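Side-chain contacts in arylalkylamine N-Acetyltransferase 2 (Aedes aegypti, PDB 4FD5), which probably transfers acyl groups from acyl-CoA, such as acetyl-CoA, to the amino group of arylalkylamines such as dopamine and serotonin: residues Lys17-Val22 / His55-Leu60; Asp62-Met67 / Leu160-Gln165; Gly77-Gly82 / Glu153-Leu158; Phe109-Glu114 / Glu212-Met217; Leu136-Arg141 / Lys145-Lys150. All coordinates share one frame; numbering follows the deposited sequence.

Contacts 3 and 4 are buried, while contacts 1, 2 and 5 lie partly at the surface. Contacts 2, 3 and 5 all use helix 147-161. In contact 5 the first turn of that helix packs on strand 129-138, in contact 3 its middle packs on strand 75-85, and contact 2 joins the turn after it to the loop before strand 66-69. Contacts 2 and 3 touch, with centres about 7 Å apart. Contact 1 pairs two helices and meets contact 3 at L80 and N81. Contact 4 stands on the other side of the chain's centre from contacts 1, 2, 3 and 5. Hydrogen bonds cross only contacts 2 and 3. Contacts 1, 4 and 5 are apolar across their interface.

Contact 1 (Lys17-Val22 / His55-Leu60); sequences KYYDDV and HSLSTL
This is an apolar helix-helix contact, made by the first turn of helix 19-29 and the last turns of helix 50-60 in the GNAT fold. Y19 is its centre. Its CG lies anti to the carbonyl carbon (chi1 -66°), which turns the ring toward the second helix. L60 covers one face of that ring. L60 CB sits 4.1 Å from the ring centroid of Y19, in a CH-pi contact offset toward the rim. The two side chains run past each other in opposite directions, and L60 CD1 follows Y19 CD1 at 3.9 Å. L57 comes from another direction, crossing Y19 at about a right angle. L57 CD1 approaches Y19 CD2 obliquely, at 3.5 Å. V22, one turn on from Y19, meets L60 tip to tip, with V22 CG1 4.2 Å from L60 CD1. Y19, partly exposed, lies between the two helices toward the outside. Deeper in, V22 and L60 both rest on L80 of strand 75-85, so the two helices share one face of the sheet.

Contact 2 (Asp62-Met67 / Leu160-Gln165); sequences DNVSIM and LDRGFQ
The polar part of this contact is R162 reaching the backbone carbonyl of N63. R162 NH2 donates to N63 O at 3.1 Å, with an N-H...O angle of 141°. The donor lies nearly along the C=O axis, and the oxygen is tilted 23° out of the guanidinium plane. R162 NH1 adds a weak bond to the same N63 O at 3.4 Å. The arginine chain bends at chi2, which swings the guanidinium toward the loop. Beside these bonds the N63 amide passes the guanidinium without a bond between them. The side chains of N63 and R162 cross at about a right angle, with the amide and guanidinium planes 41° apart. V64 also lies beside the guanidinium, modelled too close for the detail to be relied on. Both partners follow helix ends. N63 has positive phi just after helix 50-60, and G163 closes helix 147-161 in a Schellman motif. D62 turns its carboxylate to the backbone N of I83 instead. With no carboxylate of the opposite segment against it, R162 uses its charge on a carbonyl, which it would probably polarise.

Contact 3 (Gly77-Gly82 / Glu153-Leu158); sequences GVALNG and EKSEEL
N81 of strand 75-85 and S155 of helix 147-161 make a buried polar link between sheet and helix. The CB of N81 points toward the helix. From there CG is set anti to the carbonyl carbon (chi1 -56°), and the amide is carried to the helix surface. N81 CG lies 3.9 Å from S155 OG. N81 OD1 is turned aside, 4.0 Å from S155 OG. ND2 does the bonding. N81 ND2 donates to S155 OG at 3.0 Å, with an N-H...O angle of 150° and the oxygen 18° out of the amide plane. N81 ND2 also lies 3.6 Å from S155 CB. The ND2 of N81 has a second acceptor, the backbone O of V64. A79, two residues earlier on the same side of the strand, supplies the apolar neighbour. A79 CB touches S155 OG at 3.5 Å. The backbone N of N81 donates to S65 OG, which ties the same stretch of strand 75-85 to the neighbouring loop. The S155 hydroxyl is bonded in turn to the backbone O of L151, one helical turn back. S155 OG is thus acceptor for N81 and donor to L151. N81 ND2, with S155 OG and V64 O as its two acceptors, links helix 147-161 to the loop before strand 66-69 through neutral groups.

Contact 4 (Phe109-Glu114 / Glu212-Met217); sequences FKLLYE and EKLKIM
Helix 103-116 belongs to the helical connection between strands 75-85 and 129-138, and this contact lays it on strand 213-220 of the central sheet. L111 and L112 of the helix meet L214 of the strand. L214 has its CG anti to the backbone N (chi1 161°), and this extends the side chain toward the helix. Its CD2 does most of the touching. L214 CD2 sits 3.8 Å from L111 CG, the two leucines meeting tip to tip. The same L214 CD2 lies 3.9 Å from L112 CD2. L112 crosses L214 at about a right angle, and L112 CD2 also reaches L214 CD1 at 4.0 Å. One methyl of the strand therefore fits against two successive leucines of the helix. The strand alternates as expected: K215 and M217 face the other way, onto helix 174-182. Y196 and F205 add to the packing round L111. Away from the strand, K110 NZ and E114 OE2 form a salt bridge of 3.0 Å along the helix, with the nitrogen above the carboxylate plane. E114 OE1 is held by the hydroxyl of Y196. Within residues 109-114, K110 and E114 pair away from the strand, while L111 and L112 meet it. With no directional bond across it, the contact rests on the fit of leucine side chains.

Contact 5 (Leu136-Arg141 / Lys145-Lys150); sequences LSVDSR and KGLAKK
V138 and A148 bring their backbones within 6.4 Å, CA to CA, where strand 129-138 leads into helix 147-161 at the start of a beta-alpha-beta unit. The loop between them carries the sequence pattern of the GNAT loop that in this family generally receives the pyrophosphate of CoA. G146 is the N-cap of the helix, with positive phi, and its O takes the backbone N of K150. L136 and V138 face the helix, and S137 between them faces away. V138 has CG1 anti to the backbone N (chi1 178°), which sends its two branches to L147 and A148 respectively. V138 CG2 touches A148 at CB (4.0 Å) and at the backbone N (3.8 Å). V138 CG1 meets L147 CB at 4.3 Å. L136 meets A148 too, with L136 CD1 3.7 Å from A148 O and L136 CD2 packed on A148 CB. Beyond the strand, D139 forms an Asx turn, D139 OD1 accepting from R141 N at 2.9 Å through the anti lone pair. R141 then grips the carboxylate side-on. Its NE bonds to D139 OD1. R141 NH2 bonds to D139 OD2 at 3.0 Å; the oxygen lies in the guanidinium plane, but the nitrogen lies above the carboxylate plane. Across these two segments the contact is apolar packing, with no hydrogen bond. R141 and D139 bind each other within their own segment, with two bonds gripping D139 OD1.

Contact 1 (Lys17-Val22 / His55-Leu60)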
# COMPACT_ATOMS: atom_id res chain seq x y z
N LYS A 17 -7.60 12.45 14.87
CA LYS A 17 -8.07 13.78 14.47
C LYS A 17 -7.74 14.08 13.01
O LYS A 17 -8.32 14.98 12.42
CB LYS A 17 -7.50 14.86 15.39
CG LYS A 17 -8.04 14.78 16.81
CD LYS A 17 -7.85 16.11 17.51
CE LYS A 17 -8.41 16.08 18.93
NZ LYS A 17 -8.25 17.39 19.61
N TYR A 18 -6.80 13.33 12.45
CA TYR A 18 -6.39 13.52 11.06
C TYR A 18 -6.97 12.49 10.11
O TYR A 18 -6.78 12.62 8.89
CB TYR A 18 -4.86 13.50 10.93
CG TYR A 18 -4.22 14.72 11.54
CD1 TYR A 18 -3.95 15.83 10.76
CD2 TYR A 18 -3.91 14.76 12.88
CE1 TYR A 18 -3.37 16.96 11.31
CE2 TYR A 18 -3.33 15.89 13.45
CZ TYR A 18 -3.06 16.98 12.65
OH TYR A 18 -2.48 18.12 13.18
N TYR A 19 -7.69 11.49 10.63
CA TYR A 19 -8.18 10.46 9.73
C TYR A 19 -9.00 11.02 8.55
O TYR A 19 -8.78 10.63 7.40
CB TYR A 19 -9.00 9.39 10.46
CG TYR A 19 -8.28 8.51 11.46
CD1 TYR A 19 -6.89 8.49 11.58
CD2 TYR A 19 -9.01 7.66 12.29
CE1 TYR A 19 -6.26 7.66 12.51
CE2 TYR A 19 -8.40 6.85 13.19
CZ TYR A 19 -7.04 6.84 13.30
OH TYR A 19 -6.47 6.01 14.24
N ASP A 20 -9.96 11.90 8.83
CA ASP A 20 -10.77 12.44 7.74
C ASP A 20 -9.88 13.13 6.72
O ASP A 20 -10.04 12.90 5.51
CB ASP A 20 -11.81 13.44 8.24
CG ASP A 20 -13.02 12.78 8.89
OD1 ASP A 20 -13.13 11.55 8.87
OD2 ASP A 20 -13.89 13.51 9.40
N ASP A 21 -8.95 13.96 7.21
CA ASP A 21 -8.07 14.74 6.32
C ASP A 21 -7.28 13.77 5.45
O ASP A 21 -7.04 14.03 4.26
CB ASP A 21 -7.05 15.57 7.11
CG ASP A 21 -7.64 16.81 7.76
OD1 ASP A 21 -8.78 17.20 7.43
OD2 ASP A 21 -6.93 17.43 8.59
N VAL A 22 -6.87 12.65 6.04
CA VAL A 22 -6.02 11.71 5.32
C VAL A 22 -6.86 11.01 4.25
O VAL A 22 -6.45 10.89 3.09
CB VAL A 22 -5.31 10.73 6.28
CG1 VAL A 22 -4.73 9.51 5.53
CG2 VAL A 22 -4.24 11.44 7.09
N HIS A 55 -10.98 0.00 4.27
CA HIS A 55 -9.67 -0.62 4.43
C HIS A 55 -8.64 0.38 4.97
O HIS A 55 -7.89 0.05 5.90
CB HIS A 55 -9.20 -1.25 3.11
CG HIS A 55 -7.97 -2.11 3.25
ND1 HIS A 55 -7.14 -2.40 2.18
CD2 HIS A 55 -7.43 -2.74 4.32
CE1 HIS A 55 -6.15 -3.16 2.59
NE2 HIS A 55 -6.29 -3.39 3.88
N SER A 56 -8.60 1.57 4.38
CA SER A 56 -7.68 2.61 4.85
C SER A 56 -7.94 3.03 6.29
O SER A 56 -7.00 3.26 7.04
CB SER A 56 -7.69 3.83 3.93
OG SER A 56 -7.31 3.44 2.62
N LEU A 57 -9.20 3.11 6.69
CA LEU A 57 -9.50 3.46 8.08
C LEU A 57 -9.02 2.36 9.02
O LEU A 57 -8.39 2.63 10.04
CB LEU A 57 -10.98 3.76 8.26
CG LEU A 57 -11.41 4.19 9.66
CD1 LEU A 57 -10.67 5.44 10.10
CD2 LEU A 57 -12.91 4.42 9.65
N SER A 58 -9.32 1.11 8.66
CA SER A 58 -8.83 -0.01 9.47
C SER A 58 -7.31 0.04 9.60
O SER A 58 -6.76 -0.14 10.69
CB SER A 58 -9.26 -1.34 8.86
OG SER A 58 -8.99 -2.40 9.76
N THR A 59 -6.63 0.32 8.49
CA THR A 59 -5.18 0.42 8.52
C THR A 59 -4.70 1.55 9.45
O THR A 59 -3.80 1.34 10.28
CB THR A 59 -4.64 0.63 7.11
OG1 THR A 59 -4.89 -0.56 6.35
CG2 THR A 59 -3.11 0.91 7.14
N LEU A 60 -5.31 2.72 9.30
CA LEU A 60 -4.98 3.88 10.12
C LEU A 60 -5.05 3.54 11.60
O LEU A 60 -4.21 3.96 12.38
CB LEU A 60 -5.89 5.07 9.80
CG LEU A 60 -5.54 5.82 8.51
CD1 LEU A 60 -6.65 6.79 8.08
CD2 LEU A 60 -4.22 6.56 8.68

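Contact 2 (Asp62-Met67 / Leu160-Gln165)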
# COMPACT_ATOMS: atom_id res chain seq x y z
N ASP A 62 -4.24 1.00 13.18
CA ASP A 62 -3.05 0.30 13.69
C ASP A 62 -2.02 1.25 14.30
O ASP A 62 -1.05 0.80 14.92
CB ASP A 62 -2.38 -0.55 12.59
CG ASP A 62 -3.11 -1.85 12.31
OD1 ASP A 62 -3.99 -2.26 13.11
OD2 ASP A 62 -2.79 -2.48 11.28
N ASN A 63 -2.24 2.55 14.11
CA ASN A 63 -1.45 3.59 14.76
C ASN A 63 0.03 3.54 14.38
O ASN A 63 0.91 3.85 15.19
CB ASN A 63 -1.56 3.47 16.28
CG ASN A 63 -1.26 4.77 16.99
OD1 ASN A 63 -1.49 5.86 16.45
ND2 ASN A 63 -0.74 4.68 18.22
N VAL A 64 0.32 3.13 13.15
CA VAL A 64 1.71 3.11 12.67
C VAL A 64 1.87 3.82 11.33
O VAL A 64 2.91 3.65 10.67
CB VAL A 64 2.32 1.68 12.59
CG1 VAL A 64 2.52 1.10 14.00
CG2 VAL A 64 1.46 0.75 11.74
N SER A 65 0.87 4.60 10.93
CA SER A 65 0.97 5.35 9.68
C SER A 65 1.65 6.70 9.90
O SER A 65 1.55 7.27 10.99
CB SER A 65 -0.42 5.57 9.08
OG SER A 65 -1.04 4.32 8.82
N ILE A 66 2.30 7.22 8.86
CA ILE A 66 3.03 8.49 8.97
C ILE A 66 2.45 9.50 7.98
O ILE A 66 2.11 9.14 6.86
CB ILE A 66 4.50 8.30 8.59
CG1 ILE A 66 5.14 7.16 9.40
CG2 ILE A 66 5.28 9.61 8.75
CD1 ILE A 66 5.27 7.45 10.84
N MET A 67 2.29 10.75 8.40
CA MET A 67 1.97 11.84 7.49
C MET A 67 3.09 12.86 7.44
O MET A 67 3.81 13.10 8.44
CB MET A 67 0.66 12.54 7.88
CG MET A 67 0.66 13.05 9.30
SD MET A 67 -0.95 13.77 9.70
CE MET A 67 -0.60 14.39 11.36
N LEU A 160 11.05 0.09 13.69
CA LEU A 160 12.15 -0.34 14.56
C LEU A 160 11.84 0.00 16.01
O LEU A 160 12.06 -0.81 16.92
CB LEU A 160 13.46 0.32 14.13
CG LEU A 160 14.26 -0.30 13.01
CD1 LEU A 160 15.46 0.58 12.63
CD2 LEU A 160 14.72 -1.71 13.39
N ASP A 161 11.34 1.21 16.24
CA ASP A 161 10.97 1.63 17.58
C ASP A 161 9.90 0.72 18.22
O ASP A 161 9.93 0.49 19.43
CB ASP A 161 10.51 3.08 17.57
CG ASP A 161 10.53 3.70 18.94
OD1 ASP A 161 11.64 3.85 19.51
OD2 ASP A 161 9.45 4.03 19.45
N ARG A 162 8.99 0.21 17.39
CA ARG A 162 7.89 -0.67 17.83
C ARG A 162 8.28 -2.15 17.90
O ARG A 162 7.43 -3.01 18.17
CB ARG A 162 6.68 -0.52 16.90
CG ARG A 162 5.99 0.82 16.93
CD ARG A 162 5.13 1.02 18.18
NE ARG A 162 4.51 2.35 18.14
CZ ARG A 162 3.33 2.60 17.58
NH1 ARG A 162 2.62 1.61 17.05
NH2 ARG A 162 2.86 3.84 17.56
N GLY A 163 9.54 -2.46 17.60
CA GLY A 163 10.05 -3.81 17.77
C GLY A 163 9.93 -4.71 16.56
O GLY A 163 10.11 -5.92 16.67
N PHE A 164 9.63 -4.15 15.39
CA PHE A 164 9.56 -4.97 14.18
C PHE A 164 10.93 -5.29 13.62
O PHE A 164 11.87 -4.51 13.75
CB PHE A 164 8.71 -4.29 13.11
CG PHE A 164 7.25 -4.23 13.44
CD1 PHE A 164 6.75 -3.23 14.26
CD2 PHE A 164 6.38 -5.17 12.93
CE1 PHE A 164 5.41 -3.18 14.56
CE2 PHE A 164 5.03 -5.12 13.23
CZ PHE A 164 4.54 -4.12 14.05
N GLN A 165 11.03 -6.44 12.96
CA GLN A 165 12.27 -6.87 12.33
C GLN A 165 12.13 -6.98 10.81
O GLN A 165 13.13 -7.04 10.10
CB GLN A 165 12.69 -8.23 12.88
CG GLN A 165 12.95 -8.23 14.36
CD GLN A 165 13.32 -9.60 14.86
OE1 GLN A 165 14.49 -9.93 14.97
NE2 GLN A 165 12.31 -10.42 15.13

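Contact 3 (Gly77-Gly82 / Glu153-Leu158)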
# COMPACT_ATOMS: atom_id res chain seq x y z
N GLY A 77 1.74 14.41 2.28
CA GLY A 77 1.81 13.03 1.81
C GLY A 77 1.60 12.07 2.96
O GLY A 77 1.64 12.48 4.11
N VAL A 78 1.37 10.79 2.66
CA VAL A 78 1.22 9.79 3.71
C VAL A 78 1.86 8.44 3.35
O VAL A 78 1.99 8.09 2.17
CB VAL A 78 -0.26 9.52 4.05
CG1 VAL A 78 -0.91 10.79 4.62
CG2 VAL A 78 -1.01 8.98 2.84
N ALA A 79 2.21 7.69 4.39
CA ALA A 79 2.49 6.27 4.28
C ALA A 79 1.52 5.58 5.21
O ALA A 79 1.63 5.71 6.43
CB ALA A 79 3.91 5.98 4.72
N LEU A 80 0.54 4.89 4.64
CA LEU A 80 -0.40 4.14 5.47
C LEU A 80 0.20 2.75 5.63
O LEU A 80 0.43 2.04 4.62
CB LEU A 80 -1.79 4.05 4.84
CG LEU A 80 -2.78 5.13 5.25
CD1 LEU A 80 -2.28 6.48 4.84
CD2 LEU A 80 -4.18 4.88 4.71
N ASN A 81 0.41 2.39 6.89
CA ASN A 81 1.09 1.16 7.26
C ASN A 81 0.22 0.32 8.17
O ASN A 81 -0.47 0.86 9.05
CB ASN A 81 2.40 1.47 8.00
CG ASN A 81 3.32 2.38 7.20
OD1 ASN A 81 3.51 2.18 6.00
ND2 ASN A 81 3.87 3.39 7.86
N GLY A 82 0.24 -0.98 7.96
CA GLY A 82 -0.54 -1.90 8.79
C GLY A 82 0.30 -2.98 9.43
O GLY A 82 1.44 -3.21 9.05
N GLU A 153 11.42 6.16 5.07
CA GLU A 153 12.48 6.22 6.09
C GLU A 153 11.89 6.39 7.50
O GLU A 153 12.31 5.70 8.45
CB GLU A 153 13.45 7.35 5.76
CG GLU A 153 14.34 7.05 4.57
CD GLU A 153 15.14 8.25 4.09
OE1 GLU A 153 14.84 9.37 4.52
OE2 GLU A 153 16.07 8.05 3.28
N LYS A 154 10.92 7.29 7.63
CA LYS A 154 10.24 7.53 8.91
C LYS A 154 9.42 6.30 9.33
O LYS A 154 9.34 5.98 10.53
CB LYS A 154 9.35 8.77 8.83
CG LYS A 154 10.12 10.09 8.65
CD LYS A 154 10.82 10.50 9.96
CE LYS A 154 11.46 11.89 9.86
NZ LYS A 154 11.90 12.39 11.20
N SER A 155 8.85 5.62 8.34
CA SER A 155 8.11 4.39 8.59
C SER A 155 9.04 3.32 9.16
O SER A 155 8.67 2.63 10.09
CB SER A 155 7.43 3.88 7.31
OG SER A 155 6.39 4.77 6.93
N GLU A 156 10.24 3.19 8.60
CA GLU A 156 11.19 2.22 9.13
C GLU A 156 11.63 2.59 10.54
O GLU A 156 11.75 1.71 11.39
CB GLU A 156 12.40 2.08 8.22
CG GLU A 156 13.40 1.07 8.77
CD GLU A 156 14.56 0.79 7.83
OE1 GLU A 156 14.38 0.93 6.60
OE2 GLU A 156 15.65 0.43 8.34
N GLU A 157 11.87 3.88 10.77
CA GLU A 157 12.21 4.35 12.12
C GLU A 157 11.15 3.95 13.14
O GLU A 157 11.46 3.42 14.22
CB GLU A 157 12.44 5.86 12.14
CG GLU A 157 13.67 6.31 11.36
CD GLU A 157 13.82 7.83 11.30
OE1 GLU A 157 12.99 8.54 11.91
OE2 GLU A 157 14.76 8.32 10.64
N LEU A 158 9.88 4.17 12.80
CA LEU A 158 8.78 3.79 13.69
C LEU A 158 8.70 2.28 13.86
O LEU A 158 8.51 1.78 14.96
CB LEU A 158 7.45 4.35 13.18
CG LEU A 158 6.25 4.03 14.07
CD1 LEU A 158 6.47 4.56 15.49
CD2 LEU A 158 4.96 4.61 13.46

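Contact 4 (Phe109-Glu114 / Glu212-Met217)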
# COMPACT_ATOMS: atom_id res chain seq x y z
N PHE A 109 -8.29 -7.69 -5.22
CA PHE A 109 -8.13 -8.52 -4.02
C PHE A 109 -7.57 -9.90 -4.40
O PHE A 109 -6.62 -10.39 -3.78
CB PHE A 109 -9.47 -8.67 -3.28
CG PHE A 109 -9.36 -9.42 -1.97
CD1 PHE A 109 -9.37 -8.73 -0.76
CD2 PHE A 109 -9.24 -10.80 -1.94
CE1 PHE A 109 -9.27 -9.41 0.45
CE2 PHE A 109 -9.14 -11.48 -0.73
CZ PHE A 109 -9.15 -10.79 0.46
N LYS A 110 -8.16 -10.51 -5.42
CA LYS A 110 -7.75 -11.82 -5.89
C LYS A 110 -6.29 -11.86 -6.33
O LYS A 110 -5.56 -12.77 -5.94
CB LYS A 110 -8.67 -12.28 -7.03
CG LYS A 110 -8.43 -13.70 -7.50
CD LYS A 110 -9.51 -14.12 -8.50
CE LYS A 110 -8.99 -15.14 -9.51
NZ LYS A 110 -8.65 -16.46 -8.90
N LEU A 111 -5.86 -10.89 -7.13
CA LEU A 111 -4.46 -10.90 -7.56
C LEU A 111 -3.52 -10.82 -6.35
O LEU A 111 -2.55 -11.59 -6.24
CB LEU A 111 -4.17 -9.76 -8.52
CG LEU A 111 -2.69 -9.55 -8.87
CD1 LEU A 111 -2.07 -10.80 -9.53
CD2 LEU A 111 -2.54 -8.33 -9.76
N LEU A 112 -3.83 -9.91 -5.43
CA LEU A 112 -2.92 -9.74 -4.28
C LEU A 112 -2.91 -10.99 -3.38
O LEU A 112 -1.84 -11.44 -2.93
CB LEU A 112 -3.27 -8.48 -3.49
CG LEU A 112 -3.20 -7.19 -4.30
CD1 LEU A 112 -3.92 -6.08 -3.55
CD2 LEU A 112 -1.75 -6.83 -4.59
N TYR A 113 -4.08 -11.58 -3.15
CA TYR A 113 -4.17 -12.83 -2.39
C TYR A 113 -3.35 -13.97 -3.03
O TYR A 113 -2.54 -14.65 -2.38
CB TYR A 113 -5.64 -13.23 -2.26
CG TYR A 113 -5.85 -14.60 -1.67
CD1 TYR A 113 -5.79 -14.81 -0.30
CD2 TYR A 113 -6.13 -15.69 -2.49
CE1 TYR A 113 -5.98 -16.06 0.24
CE2 TYR A 113 -6.32 -16.95 -1.96
CZ TYR A 113 -6.24 -17.12 -0.59
OH TYR A 113 -6.44 -18.38 -0.07
N GLU A 114 -3.56 -14.15 -4.32
CA GLU A 114 -2.87 -15.18 -5.07
C GLU A 114 -1.36 -15.02 -5.00
O GLU A 114 -0.64 -15.99 -4.80
CB GLU A 114 -3.28 -15.14 -6.53
CG GLU A 114 -4.67 -15.60 -6.78
CD GLU A 114 -4.97 -15.56 -8.26
OE1 GLU A 114 -4.53 -14.60 -8.93
OE2 GLU A 114 -5.63 -16.50 -8.74
N GLU A 212 4.42 -1.81 -14.78
CA GLU A 212 4.69 -3.03 -15.53
C GLU A 212 4.42 -4.29 -14.72
O GLU A 212 3.91 -5.29 -15.25
CB GLU A 212 6.15 -3.01 -15.99
CG GLU A 212 6.41 -3.77 -17.26
CD GLU A 212 7.72 -3.36 -17.89
OE1 GLU A 212 7.70 -2.83 -19.02
OE2 GLU A 212 8.77 -3.58 -17.25
N LYS A 213 4.76 -4.26 -13.44
CA LYS A 213 4.73 -5.44 -12.58
C LYS A 213 4.15 -5.15 -11.22
O LYS A 213 4.23 -4.03 -10.73
CB LYS A 213 6.15 -5.97 -12.35
CG LYS A 213 6.88 -6.48 -13.56
CD LYS A 213 8.35 -6.72 -13.26
CE LYS A 213 9.10 -7.26 -14.48
NZ LYS A 213 10.48 -7.66 -14.13
N LEU A 214 3.58 -6.19 -10.61
CA LEU A 214 3.30 -6.18 -9.18
C LEU A 214 4.49 -6.86 -8.52
O LEU A 214 4.85 -7.97 -8.91
CB LEU A 214 2.04 -6.98 -8.88
CG LEU A 214 1.84 -7.44 -7.43
CD1 LEU A 214 1.74 -6.26 -6.48
CD2 LEU A 214 0.60 -8.30 -7.33
N LYS A 215 5.12 -6.20 -7.55
CA LYS A 215 6.25 -6.81 -6.85
C LYS A 215 5.94 -6.86 -5.36
O LYS A 215 5.61 -5.83 -4.78
CB LYS A 215 7.53 -6.01 -7.07
CG LYS A 215 7.96 -5.88 -8.52
CD LYS A 215 9.33 -5.20 -8.63
CE LYS A 215 9.76 -5.08 -10.09
NZ LYS A 215 11.15 -4.55 -10.20
N ILE A 216 6.02 -8.05 -4.77
CA ILE A 216 6.01 -8.17 -3.32
C ILE A 216 7.45 -8.09 -2.83
O ILE A 216 8.30 -8.93 -3.21
CB ILE A 216 5.34 -9.45 -2.82
CG1 ILE A 216 3.87 -9.47 -3.25
CG2 ILE A 216 5.47 -9.57 -1.31
CD1 ILE A 216 3.14 -10.73 -2.84
N MET A 217 7.71 -7.08 -2.00
CA MET A 217 9.06 -6.67 -1.65
C MET A 217 9.20 -6.62 -0.15
O MET A 217 8.23 -6.33 0.56
CB MET A 217 9.37 -5.29 -2.25
CG MET A 217 9.13 -5.22 -3.76
SD MET A 217 9.45 -3.61 -4.50
CE MET A 217 11.25 -3.65 -4.59

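Contact 5 (Leu136-Arg141 / Lys145-Lys150)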
# COMPACT_ATOMS: atom_id res chain seq x y z
N LEU A 136 1.56 4.57 -0.28
CA LEU A 136 2.54 5.66 -0.25
C LEU A 136 2.05 6.70 -1.25
O LEU A 136 1.92 6.40 -2.45
CB LEU A 136 3.93 5.14 -0.64
CG LEU A 136 5.05 6.17 -0.77
CD1 LEU A 136 5.29 6.89 0.55
CD2 LEU A 136 6.30 5.47 -1.25
N SER A 137 1.77 7.90 -0.76
CA SER A 137 1.07 8.91 -1.56
C SER A 137 1.65 10.29 -1.27
O SER A 137 1.85 10.64 -0.11
CB SER A 137 -0.43 8.89 -1.20
OG SER A 137 -1.13 9.90 -1.91
N VAL A 138 1.95 11.07 -2.31
CA VAL A 138 2.44 12.43 -2.13
C VAL A 138 1.65 13.36 -3.05
O VAL A 138 1.56 13.11 -4.25
CB VAL A 138 3.94 12.55 -2.45
CG1 VAL A 138 4.42 14.02 -2.30
CG2 VAL A 138 4.75 11.62 -1.56
N ASP A 139 1.06 14.39 -2.46
CA ASP A 139 0.27 15.39 -3.17
C ASP A 139 1.14 16.06 -4.25
O ASP A 139 2.30 16.39 -3.99
CB ASP A 139 -0.24 16.43 -2.16
CG ASP A 139 -1.21 17.42 -2.77
OD1 ASP A 139 -0.82 18.15 -3.70
OD2 ASP A 139 -2.38 17.48 -2.32
N SER A 140 0.60 16.24 -5.45
CA SER A 140 1.38 16.79 -6.56
C SER A 140 2.04 18.13 -6.21
O SER A 140 3.12 18.44 -6.73
CB SER A 140 0.54 16.93 -7.83
OG SER A 140 -0.52 17.86 -7.63
N ARG A 141 1.39 18.93 -5.36
CA ARG A 141 1.93 20.24 -4.97
C ARG A 141 3.27 20.10 -4.25
O ARG A 141 4.09 21.02 -4.26
CB ARG A 141 0.93 21.00 -4.09
CG ARG A 141 -0.42 21.30 -4.74
CD ARG A 141 -1.43 21.86 -3.74
NE ARG A 141 -1.93 20.83 -2.82
CZ ARG A 141 -2.45 21.07 -1.62
NH1 ARG A 141 -2.53 22.31 -1.16
NH2 ARG A 141 -2.88 20.06 -0.86
N LYS A 145 10.35 17.13 -3.42
CA LYS A 145 10.96 17.45 -2.13
C LYS A 145 11.51 16.20 -1.42
O LYS A 145 11.99 16.27 -0.28
CB LYS A 145 9.94 18.12 -1.21
CG LYS A 145 9.36 19.41 -1.74
CD LYS A 145 10.43 20.46 -1.98
CE LYS A 145 11.16 20.79 -0.70
NZ LYS A 145 11.93 22.07 -0.82
N GLY A 146 11.43 15.06 -2.09
CA GLY A 146 11.95 13.82 -1.57
C GLY A 146 11.03 13.20 -0.53
O GLY A 146 11.46 12.34 0.23
N LEU A 147 9.77 13.64 -0.50
CA LEU A 147 8.87 13.18 0.56
C LEU A 147 8.54 11.69 0.53
O LEU A 147 8.43 11.06 1.58
CB LEU A 147 7.57 14.01 0.62
CG LEU A 147 7.73 15.49 0.96
CD1 LEU A 147 6.38 16.16 0.89
CD2 LEU A 147 8.36 15.66 2.34
N ALA A 148 8.38 11.10 -0.65
CA ALA A 148 8.07 9.66 -0.69
C ALA A 148 9.13 8.83 0.06
O ALA A 148 8.82 7.98 0.94
CB ALA A 148 7.92 9.19 -2.14
N LYS A 149 10.40 9.11 -0.26
CA LYS A 149 11.49 8.36 0.33
C LYS A 149 11.54 8.64 1.83
O LYS A 149 11.67 7.72 2.63
CB LYS A 149 12.81 8.73 -0.35
CG LYS A 149 13.97 7.88 0.08
CD LYS A 149 15.18 8.24 -0.77
CE LYS A 149 16.34 7.31 -0.53
NZ LYS A 149 17.55 7.73 -1.30
N LYS A 150 11.38 9.91 2.21
CA LYS A 150 11.41 10.27 3.62
C LYS A 150 10.28 9.60 4.41
O LYS A 150 10.48 9.19 5.55
CB LYS A 150 11.36 11.78 3.81
CG LYS A 150 12.56 12.50 3.21
CD LYS A 150 12.45 14.01 3.43
CE LYS A 150 13.60 14.77 2.79
NZ LYS A 150 14.91 14.38 3.39